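Local coordinates for protein probable threonyl-tRNA synthetase 1 (Aeropyrum pernix, PDB 3A32) that probably attaches threonine to tRNA(Thr), activating the amino acid with ATP before transfer, as a zinc-dependent class II synthetase without its own editing domain, at residues R127-L132 with V297-I303. Sequence-based numbering, arbitrary orientation.
Sequences RSKLPL and VREEFGI
Phe301, in the last turn of helix 293-301, pushes its ring into the concave side of loop 127-132. Ser128 CA, Leu130 O and the Leu132 side chain line this hollow. With CG anti to the carbonyl carbon (chi1 -56°), the ring leaves the helix toward the loop. Its CE1 edge goes in deepest. Phe301 CE1 lies 3.1 Å from Leu130 O, which sits near the ring plane. Ser128 CA also touches this corner of the ring. Leu132 closes one face with a CH-pi contact: its CD1 stands 3.9 Å from the Phe301 ring centroid, 21° off the normal. The same methyl is a bump in its own right. It sits in the corner between the ring and Ile303, touching both, with Leu132 CD1 3.9 Å from Ile303 CD1, and Val297 CG1 lies at the margin.

The polar side of the contact is looser. Glu300 bends at chi2 (-62°) and lies against the aliphatic part of Arg127, with Glu300 OE1 3.4 Å from Arg127 CD. The salt bridge is long, Arg127 NH1 to Glu300 OE2 3.8 Å. Glu300 OE2 is displaced from the plane of the guanidinium, so the pair is held by charge and not by a hydrogen bond. One water donates to Glu300 O and Glu300 OE1 and accepts a weak bond from Ser128 OG.

The contact joins the loop between helix 112-126 and strand 134-143 to the C-terminal end of helix 293-301, within the class II catalytic core. Pro170 of strand 159-170 packs against both Leu132 and Ile303, while Phe469 of the second subunit touches Leu130. With no direct hydrogen bond between the segments, the fit of the aromatic ring probably sets their spacing. At the more exposed side, charge attraction adds a link without direction, and the water adds an indirect hydrogen-bonded one.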
ATOM      1  N   ARG A 127     -14.070  22.401 -12.348  1.00 15.31           N
ATOM      2  CA  ARG A 127     -13.585  23.479 -13.227  1.00 17.34           C
ATOM      3  C   ARG A 127     -12.426  24.167 -12.525  1.00 16.94           C
ATOM      4  O   ARG A 127     -11.608  23.482 -11.885  1.00 16.15           O
ATOM      5  CB  ARG A 127     -14.709  24.465 -13.586  1.00 18.35           C
ATOM      6  CG  ARG A 127     -16.022  23.775 -13.998  1.00 23.69           C
ATOM      7  CD  ARG A 127     -16.670  24.418 -15.219  1.00 35.44           C
ATOM      8  NE  ARG A 127     -17.680  23.516 -15.804  1.00 45.92           N
ATOM      9  CZ  ARG A 127     -17.427  22.373 -16.463  1.00 48.75           C
ATOM     10  NH1 ARG A 127     -16.178  21.934 -16.647  1.00 49.83           N
ATOM     11  NH2 ARG A 127     -18.440  21.655 -16.942  1.00 50.10           N
ATOM     12  N   SER A 128     -12.390  25.498 -12.594  1.00 16.07           N
ATOM     13  CA  SER A 128     -11.270  26.292 -12.058  1.00 16.57           C
ATOM     14  C   SER A 128     -11.165  26.364 -10.536  1.00 15.97           C
ATOM     15  O   SER A 128     -10.191  26.939 -10.024  1.00 16.69           O
ATOM     16  CB  SER A 128     -11.280  27.725 -12.630  1.00 16.58           C
ATOM     17  OG  SER A 128     -12.488  28.364 -12.265  1.00 16.58           O
ATOM     18  N   LYS A 129     -12.130  25.810  -9.792  1.00 15.72           N
ATOM     19  CA  LYS A 129     -11.902  25.629  -8.326  1.00 15.15           C
ATOM     20  C   LYS A 129     -10.731  24.697  -8.021  1.00 14.21           C
ATOM     21  O   LYS A 129     -10.116  24.789  -6.942  1.00 12.50           O
ATOM     22  CB  LYS A 129     -13.136  25.095  -7.617  1.00 16.38           C
ATOM     23  CG  LYS A 129     -14.320  26.034  -7.577  1.00 18.66           C
ATOM     24  CD  LYS A 129     -15.211  25.605  -6.447  1.00 21.37           C
ATOM     25  CE  LYS A 129     -16.021  24.398  -6.817  1.00 23.68           C
ATOM     26  NZ  LYS A 129     -16.884  24.100  -5.624  1.00 28.70           N
ATOM     27  N   LEU A 130     -10.426  23.799  -8.973  1.00 14.18           N
ATOM     28  CA  LEU A 130      -9.256  22.907  -8.848  1.00 14.06           C
ATOM     29  C   LEU A 130      -8.013  23.794  -8.874  1.00 14.54           C
ATOM     30  O   LEU A 130      -7.819  24.534  -9.844  1.00 15.30           O
ATOM     31  CB  LEU A 130      -9.172  21.898  -9.994  1.00 13.61           C
ATOM     32  CG  LEU A 130      -8.170  20.730  -9.850  1.00 13.73           C
ATOM     33  CD1 LEU A 130      -8.540  19.749  -8.710  1.00 13.70           C
ATOM     34  CD2 LEU A 130      -8.048  19.987 -11.152  1.00 12.40           C
ATOM     35  N   PRO A 131      -7.192  23.750  -7.809  1.00 13.90           N
ATOM     36  CA  PRO A 131      -6.004  24.593  -7.806  1.00 13.97           C
ATOM     37  C   PRO A 131      -4.874  24.097  -8.741  1.00 13.92           C
ATOM     38  O   PRO A 131      -4.737  22.895  -9.015  1.00 14.19           O
ATOM     39  CB  PRO A 131      -5.549  24.568  -6.334  1.00 13.61           C
ATOM     40  CG  PRO A 131      -6.523  23.721  -5.594  1.00 12.27           C
ATOM     41  CD  PRO A 131      -7.281  22.926  -6.589  1.00 13.71           C
ATOM     42  N   LEU A 132      -4.102  25.040  -9.254  1.00 13.72           N
ATOM     43  CA  LEU A 132      -2.872  24.729  -9.956  1.00 13.22           C
ATOM     44  C   LEU A 132      -1.729  25.366  -9.162  1.00 13.52           C
ATOM     45  O   LEU A 132      -1.897  26.442  -8.595  1.00 14.48           O
ATOM     46  CB  LEU A 132      -2.916  25.294 -11.381  1.00 12.40           C
ATOM     47  CG  LEU A 132      -4.022  24.807 -12.311  1.00 11.09           C
ATOM     48  CD1 LEU A 132      -3.957  25.486 -13.689  1.00  5.32           C
ATOM     49  CD2 LEU A 132      -4.038  23.219 -12.450  1.00 10.45           C
ATOM     50  N   VAL A 297      -6.883  23.879 -20.121  1.00 15.60           N
ATOM     51  CA  VAL A 297      -6.319  24.883 -19.191  1.00 15.51           C
ATOM     52  C   VAL A 297      -6.588  26.324 -19.632  1.00 16.84           C
ATOM     53  O   VAL A 297      -6.762  27.230 -18.808  1.00 16.31           O
ATOM     54  CB  VAL A 297      -4.794  24.626 -18.966  1.00 14.83           C
ATOM     55  CG1 VAL A 297      -4.133  25.727 -18.162  1.00 10.51           C
ATOM     56  CG2 VAL A 297      -4.609  23.279 -18.286  1.00 14.63           C
ATOM     57  N   ARG A 298      -6.588  26.538 -20.943  1.00 19.19           N
ATOM     58  CA  ARG A 298      -6.800  27.871 -21.503  1.00 21.59           C
ATOM     59  C   ARG A 298      -8.253  28.250 -21.263  1.00 21.37           C
ATOM     60  O   ARG A 298      -8.527  29.308 -20.687  1.00 23.02           O
ATOM     61  CB  ARG A 298      -6.424  27.930 -23.005  1.00 20.93           C
ATOM     62  CG  ARG A 298      -6.473  29.340 -23.591  1.00 24.14           C
ATOM     63  CD  ARG A 298      -6.528  29.379 -25.140  1.00 26.20           C
ATOM     64  NE  ARG A 298      -7.497  28.451 -25.742  1.00 32.44           N
ATOM     65  CZ  ARG A 298      -7.176  27.320 -26.380  1.00 34.62           C
ATOM     66  NH1 ARG A 298      -5.885  26.935 -26.514  1.00 31.89           N
ATOM     67  NH2 ARG A 298      -8.163  26.566 -26.887  1.00 34.69           N
ATOM     68  N   GLU A 299      -9.173  27.384 -21.686  1.00 21.64           N
ATOM     69  CA  GLU A 299     -10.604  27.612 -21.509  1.00 22.34           C
ATOM     70  C   GLU A 299     -11.076  27.720 -20.061  1.00 21.51           C
ATOM     71  O   GLU A 299     -11.728  28.692 -19.717  1.00 22.36           O
ATOM     72  CB  GLU A 299     -11.410  26.569 -22.265  1.00 22.52           C
ATOM     73  CG  GLU A 299     -11.219  26.699 -23.773  1.00 28.10           C
ATOM     74  CD  GLU A 299     -11.574  25.437 -24.555  1.00 34.76           C
ATOM     75  OE1 GLU A 299     -12.114  24.463 -23.963  1.00 40.28           O
ATOM     76  OE2 GLU A 299     -11.297  25.412 -25.778  1.00 38.26           O
ATOM     77  N   GLU A 300     -10.712  26.762 -19.214  1.00 20.75           N
ATOM     78  CA  GLU A 300     -11.168  26.717 -17.818  1.00 19.03           C
ATOM     79  C   GLU A 300     -10.377  27.596 -16.862  1.00 18.17           C
ATOM     80  O   GLU A 300     -10.942  28.134 -15.916  1.00 17.23           O
ATOM     81  CB  GLU A 300     -11.158  25.283 -17.287  1.00 19.41           C
ATOM     82  CG  GLU A 300     -12.006  24.276 -18.069  1.00 20.30           C
ATOM     83  CD  GLU A 300     -13.501  24.616 -18.082  1.00 25.06           C
ATOM     84  OE1 GLU A 300     -13.997  25.303 -17.160  1.00 27.07           O
ATOM     85  OE2 GLU A 300     -14.191  24.196 -19.032  1.00 28.39           O
ATOM     86  N   PHE A 301      -9.070  27.742 -17.072  1.00 17.72           N
ATOM     87  CA  PHE A 301      -8.269  28.530 -16.129  1.00 17.24           C
ATOM     88  C   PHE A 301      -7.777  29.864 -16.691  1.00 17.65           C
ATOM     89  O   PHE A 301      -7.243  30.690 -15.944  1.00 17.64           O
ATOM     90  CB  PHE A 301      -7.087  27.724 -15.560  1.00 16.97           C
ATOM     91  CG  PHE A 301      -7.476  26.444 -14.909  1.00 15.14           C
ATOM     92  CD1 PHE A 301      -7.515  26.347 -13.535  1.00 16.02           C
ATOM     93  CD2 PHE A 301      -7.768  25.315 -15.671  1.00 15.52           C
ATOM     94  CE1 PHE A 301      -7.888  25.135 -12.907  1.00 14.91           C
ATOM     95  CE2 PHE A 301      -8.122  24.091 -15.060  1.00 15.18           C
ATOM     96  CZ  PHE A 301      -8.187  24.008 -13.687  1.00 14.98           C
ATOM     97  N   GLY A 302      -7.938  30.070 -17.994  1.00 17.93           N
ATOM     98  CA  GLY A 302      -7.384  31.278 -18.643  1.00 19.09           C
ATOM     99  C   GLY A 302      -5.854  31.403 -18.555  1.00 19.26           C
ATOM    100  O   GLY A 302      -5.308  32.520 -18.457  1.00 18.32           O
ATOM    101  N   ILE A 303      -5.183  30.241 -18.550  1.00 19.32           N
ATOM    102  CA  ILE A 303      -3.727  30.148 -18.567  1.00 18.82           C
ATOM    103  C   ILE A 303      -3.247  29.660 -19.942  1.00 18.71           C
ATOM    104  O   ILE A 303      -3.676  28.627 -20.425  1.00 18.30           O
ATOM    105  CB  ILE A 303      -3.226  29.265 -17.386  1.00 19.20           C
ATOM    106  CG1 ILE A 303      -3.450  30.014 -16.067  1.00 19.75           C
ATOM    107  CG2 ILE A 303      -1.756  28.887 -17.529  1.00 17.37           C
ATOM    108  CD1 ILE A 303      -3.506  29.134 -14.900  1.00 21.77           C
TER
HETATM  109  O   HOH W   1     -13.629  27.606 -15.190  1.00 24.44           O